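PDB 3D1L: putative NADP oxidoreductase BF3122 from Bacteroides fragilis, which is a putative NADP-dependent oxidoreductase that probably binds the dinucleotide in an N-terminal Rossmann-type domain and probably pairs through its helical C-terminal region. Local coordinates for the interface of chains A and B. Coordinates in Å, arbitrary orientation; residue numbers count along the deposited sequence, not the author numbering. Chains: chain A/B, Putative NADP oxidoreductase BF3122.

Contact 1: the interface of chains A and B. Residues chain A 209, 212-213; chain B 124-125, 181-182, 185.
Helix 207-219 of chain A packs with A:Leu209, A:Glu212 and A:Thr213 against two elements of chain B, the loop carrying B:Gln124 and B:Thr125 and the long helix 168-198. Much of the fit comes from polar side chains used for their carbon surfaces. B:Gln124 offers its terminal amide to the aliphatic stem of A:Glu212, which runs across it at about a right angle, with CD of B:Gln124 3.5 Å from CB of A:Glu212. Within chain B the B:Gln124 side chain bends at chi2 (45°), and its OE1 accepts the backbone N-H of B:Thr125, N to OE1 2.8 Å, in the carbonyl plane and on a lone pair. This bond holds the rotation of the amide that faces the partner. Beyond the stem, A:Glu212 also bends at chi2 (60°), laying its CG near the methyl CG2 of B:Thr125 (3.7 Å) while the carboxylate continues to a water. That water joins OE2 of A:Glu212, 2.6 Å away, to the backbone O of B:Thr125 at 2.7 Å, a polar bridge around the rim of the carbon contact.

On the helix side, the thiol SG of B:Cys182 sits 3.6 Å from CB of A:Leu209 and also touches the hydroxyl OG1 of A:Thr213. Within its own helix, OG1 of A:Thr213 bonds to the backbone O of A:Leu209 (2.7 Å), from a position tilted out of the carbonyl plane. The methyl CG2 of A:Thr213 points at CG2 of B:Thr185, 3.7 Å away. B:Thr185 likewise bonds its OG1 to the O of B:Thr181. The patch fits helix 207-219 of one subunit between the loop and long helix of the other, probably helping hold the dimer together; B:Gln124, B:Thr125 and B:Cys182 also belong to a pocket for 2-mercapto-propion aldehyde, possibly a crystallisation additive.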
loop_
_atom_site.group_PDB
_atom_site.type_symbol
_atom_site.label_atom_id
_atom_site.label_comp_id
_atom_site.label_asym_id
_atom_site.label_seq_id
_atom_site.Cartn_x
_atom_site.Cartn_y
_atom_site.Cartn_z
ATOM N N LEU A 209 3.771 0.093 11.458
ATOM C CA LEU A 209 4.565 0.306 10.248
ATOM C C LEU A 209 3.774 -0.195 9.040
ATOM O O LEU A 209 3.717 0.467 7.987
ATOM C CB LEU A 209 5.896 -0.447 10.358
ATOM C CG LEU A 209 7.022 0.092 11.278
ATOM C CD1 LEU A 209 6.595 0.209 12.727
ATOM C CD2 LEU A 209 8.235 -0.797 11.192
ATOM N N GLU A 212 0.746 2.321 8.509
ATOM C CA GLU A 212 1.175 3.603 7.953
ATOM C C GLU A 212 1.704 3.465 6.523
ATOM O O GLU A 212 1.491 4.348 5.711
ATOM C CB GLU A 212 2.221 4.282 8.859
ATOM C CG GLU A 212 2.807 5.555 8.295
ATOM C CD GLU A 212 1.760 6.632 8.046
ATOM O OE1 GLU A 212 0.644 6.537 8.629
ATOM O OE2 GLU A 212 2.057 7.582 7.269
ATOM N N THR A 213 2.391 2.359 6.224
ATOM C CA THR A 213 2.857 2.062 4.860
ATOM C C THR A 213 1.697 2.050 3.887
ATOM O O THR A 213 1.807 2.586 2.779
ATOM C CB THR A 213 3.670 0.703 4.805
ATOM O OG1 THR A 213 4.850 0.895 5.558
ATOM C CG2 THR A 213 4.089 0.313 3.383
ATOM N N GLN B 124 9.380 4.067 11.769
ATOM C CA GLN B 124 8.169 4.341 11.018
ATOM C C GLN B 124 8.637 4.796 9.660
ATOM O O GLN B 124 9.759 5.256 9.518
ATOM C CB GLN B 124 7.335 5.446 11.711
ATOM C CG GLN B 124 5.919 5.715 11.142
ATOM C CD GLN B 124 5.136 4.439 10.872
ATOM O OE1 GLN B 124 5.427 3.709 9.919
ATOM N NE2 GLN B 124 4.151 4.151 11.719
ATOM N N THR B 125 7.780 4.659 8.661
ATOM C CA THR B 125 8.062 5.182 7.352
ATOM C C THR B 125 7.715 6.684 7.397
ATOM O O THR B 125 6.619 7.074 7.835
ATOM C CB THR B 125 7.316 4.362 6.282
ATOM O OG1 THR B 125 7.539 4.907 4.991
ATOM C CG2 THR B 125 5.826 4.291 6.555
ATOM N N THR B 181 9.002 -5.073 5.839
ATOM C CA THR B 181 7.657 -4.630 6.173
ATOM C C THR B 181 7.251 -3.357 5.461
ATOM O O THR B 181 6.093 -3.235 5.051
ATOM C CB THR B 181 7.473 -4.461 7.681
ATOM O OG1 THR B 181 7.630 -5.747 8.288
ATOM C CG2 THR B 181 6.079 -3.950 7.973
ATOM N N CYS B 182 8.172 -2.403 5.351
ATOM C CA CYS B 182 7.824 -1.065 4.836
ATOM C C CYS B 182 8.371 -0.796 3.445
ATOM O O CYS B 182 7.652 -0.318 2.557
ATOM C CB CYS B 182 8.422 0.031 5.724
ATOM S SG CYS B 182 7.829 0.153 7.433
ATOM N N THR B 185 7.441 -3.615 0.763
ATOM C CA THR B 185 5.998 -3.545 0.611
ATOM C C THR B 185 5.608 -2.354 -0.250
ATOM O O THR B 185 4.850 -2.498 -1.210
ATOM C CB THR B 185 5.314 -3.456 1.975
ATOM O OG1 THR B 185 5.375 -4.747 2.620
ATOM C CG2 THR B 185 3.818 -3.062 1.783
HETATM O O HOH W 1 4.474 8.291 6.680
#

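Contact 2: the interface of chains A and B. Residues chain A 187, 191, 194, 248, 251, 254; chain B 180, 261, 265.
With CG anti to the carbonyl carbon (chi1 -63°) and the chain extended from CG to NE, B:Arg265 reaches from beyond the end of helix 249-264 into chain A; A:His187, whose CG lies opposite its backbone N (chi1 -169°), turns its imidazole toward B:Ser261. The arginine illustrates how one planar cation can be held at its edge and over a face together. A:Glu194 lies at the guanidinium edge, the two planes nearly parallel. NE of B:Arg265 gives an almost straight hydrogen bond to OE1 of A:Glu194 at 3.1 Å, meeting its syn side, and forms a salt bridge with OE2 at 2.9 Å. A:Asp248 comes to meet the arginine head-on, its carboxylate almost coplanar with the guanidinium, and OD2 of A:Asp248 makes a salt bridge to NH2 of B:Arg265 at 3.2 Å. Two carboxylates would thus tend to stabilise the positive charge. One methyl of A:Leu191, CD2, lies over a face of the guanidinium, toward its rim.

The other methyl of A:Leu191, CD1, meets CE1 of the B:Phe180 ring at 3.7 Å, and CG of the selenomethionine A:Met251 touches CZ of that ring. CG of A:Leu191 also lies over one face of the A:His187 ring, toward its rim, while CD of B:Arg265 lies at the imidazole edge. NE2 of A:His187 is 2.6 Å from the hydroxyl OG of B:Ser261, a hydrogen bond whose direction is not decided.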
loop_
_atom_site.group_PDB
_atom_site.type_symbol
_atom_site.label_atom_id
_atom_site.label_comp_id
_atom_site.label_asym_id
_atom_site.label_seq_id
_atom_site.Cartn_x
_atom_site.Cartn_y
_atom_site.Cartn_z
ATOM N N HIS A 187 3.343 -11.416 1.624
ATOM C CA HIS A 187 4.568 -12.221 1.771
ATOM C C HIS A 187 5.687 -11.427 2.443
ATOM O O HIS A 187 6.496 -12.007 3.180
ATOM C CB HIS A 187 5.062 -12.787 0.440
ATOM C CG HIS A 187 6.154 -13.812 0.590
ATOM N ND1 HIS A 187 6.046 -14.900 1.432
ATOM C CD2 HIS A 187 7.370 -13.911 0.005
ATOM C CE1 HIS A 187 7.154 -15.618 1.370
ATOM N NE2 HIS A 187 7.976 -15.036 0.518
ATOM N N LEU A 191 7.712 -12.708 5.622
ATOM C CA LEU A 191 9.187 -12.784 5.803
ATOM C C LEU A 191 9.698 -11.974 7.013
ATOM O O LEU A 191 10.639 -12.375 7.690
ATOM C CB LEU A 191 9.913 -12.351 4.544
ATOM C CG LEU A 191 9.670 -13.200 3.294
ATOM C CD1 LEU A 191 10.301 -12.515 2.074
ATOM C CD2 LEU A 191 10.202 -14.653 3.515
ATOM N N GLU A 194 8.937 -14.135 10.042
ATOM C CA GLU A 194 9.886 -15.248 10.158
ATOM C C GLU A 194 11.112 -14.730 10.850
ATOM O O GLU A 194 11.598 -15.361 11.756
ATOM C CB GLU A 194 10.268 -15.854 8.792
ATOM C CG GLU A 194 9.109 -16.520 8.052
ATOM C CD GLU A 194 9.520 -17.300 6.781
ATOM O OE1 GLU A 194 10.729 -17.427 6.473
ATOM O OE2 GLU A 194 8.606 -17.795 6.087
ATOM N N ASP A 248 19.736 -17.930 4.944
ATOM C CA ASP A 248 18.571 -18.144 4.081
ATOM C C ASP A 248 18.851 -17.501 2.729
ATOM O O ASP A 248 18.304 -16.432 2.416
ATOM C CB ASP A 248 17.310 -17.552 4.709
ATOM C CG ASP A 248 16.035 -18.047 4.051
ATOM O OD1 ASP A 248 16.045 -18.349 2.833
ATOM O OD2 ASP A 248 15.004 -18.121 4.768
HETATM N N MSE A 251 15.922 -15.947 0.676
HETATM C CA MSE A 251 15.490 -14.654 1.212
HETATM C C MSE A 251 16.520 -13.561 0.989
HETATM O O MSE A 251 16.170 -12.407 0.792
HETATM C CB MSE A 251 15.139 -14.745 2.696
HETATM C CG MSE A 251 14.365 -13.523 3.185
HETATM SE SE MSE A 251 13.990 -13.559 5.057
HETATM C CE MSE A 251 13.521 -15.420 5.230
ATOM N N LEU A 254 16.323 -12.324 -2.635
ATOM C CA LEU A 254 15.124 -11.492 -2.659
ATOM C C LEU A 254 15.439 -10.079 -2.154
ATOM O O LEU A 254 15.133 -9.100 -2.818
ATOM C CB LEU A 254 14.072 -12.156 -1.777
ATOM C CG LEU A 254 12.687 -12.463 -2.344
ATOM C CD1 LEU A 254 12.692 -12.844 -3.837
ATOM C CD2 LEU A 254 11.987 -13.520 -1.489
ATOM N N PHE B 180 11.718 -5.161 5.038
ATOM C CA PHE B 180 10.668 -5.997 4.410
ATOM C C PHE B 180 9.308 -5.385 4.590
ATOM O O PHE B 180 8.530 -5.210 3.645
ATOM C CB PHE B 180 10.662 -7.413 5.014
ATOM C CG PHE B 180 11.794 -8.268 4.537
ATOM C CD1 PHE B 180 11.663 -9.019 3.373
ATOM C CD2 PHE B 180 13.011 -8.278 5.215
ATOM C CE1 PHE B 180 12.729 -9.809 2.911
ATOM C CE2 PHE B 180 14.080 -9.066 4.760
ATOM C CZ PHE B 180 13.931 -9.827 3.599
ATOM N N SER B 261 8.764 -18.274 -3.540
ATOM C CA SER B 261 9.003 -18.052 -2.129
ATOM C C SER B 261 7.747 -18.305 -1.310
ATOM O O SER B 261 7.816 -18.933 -0.248
ATOM C CB SER B 261 9.509 -16.621 -1.897
ATOM O OG SER B 261 9.919 -16.450 -0.556
ATOM N N ARG B 265 6.702 -21.760 1.554
ATOM C CA ARG B 265 6.258 -21.486 2.927
ATOM C C ARG B 265 4.765 -21.694 3.153
ATOM O O ARG B 265 4.288 -22.834 3.200
ATOM C CB ARG B 265 6.654 -20.071 3.319
ATOM C CG ARG B 265 8.152 -19.879 3.334
ATOM C CD ARG B 265 8.518 -18.460 3.126
ATOM N NE ARG B 265 9.890 -18.207 3.552
ATOM C CZ ARG B 265 10.950 -18.313 2.757
ATOM N NH1 ARG B 265 10.787 -18.688 1.498
ATOM N NH2 ARG B 265 12.173 -18.067 3.222
#

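Contact 1 and contact 2 have C-alpha centres about 17 Å apart and are joined by helix 168-198, which supplies residues from chain B to both and from chain A to contact 2. On chain B, B:Phe180 of contact 2 directly precedes B:Thr181 of contact 1, so one helix carries the two patches side by side. A shift of this helix would probably be felt in both contacts. Two-fold symmetry repeats each with the chains exchanged, giving an intertwined helical core that suggests a stable dimer, although the structure alone does not prove one in solution.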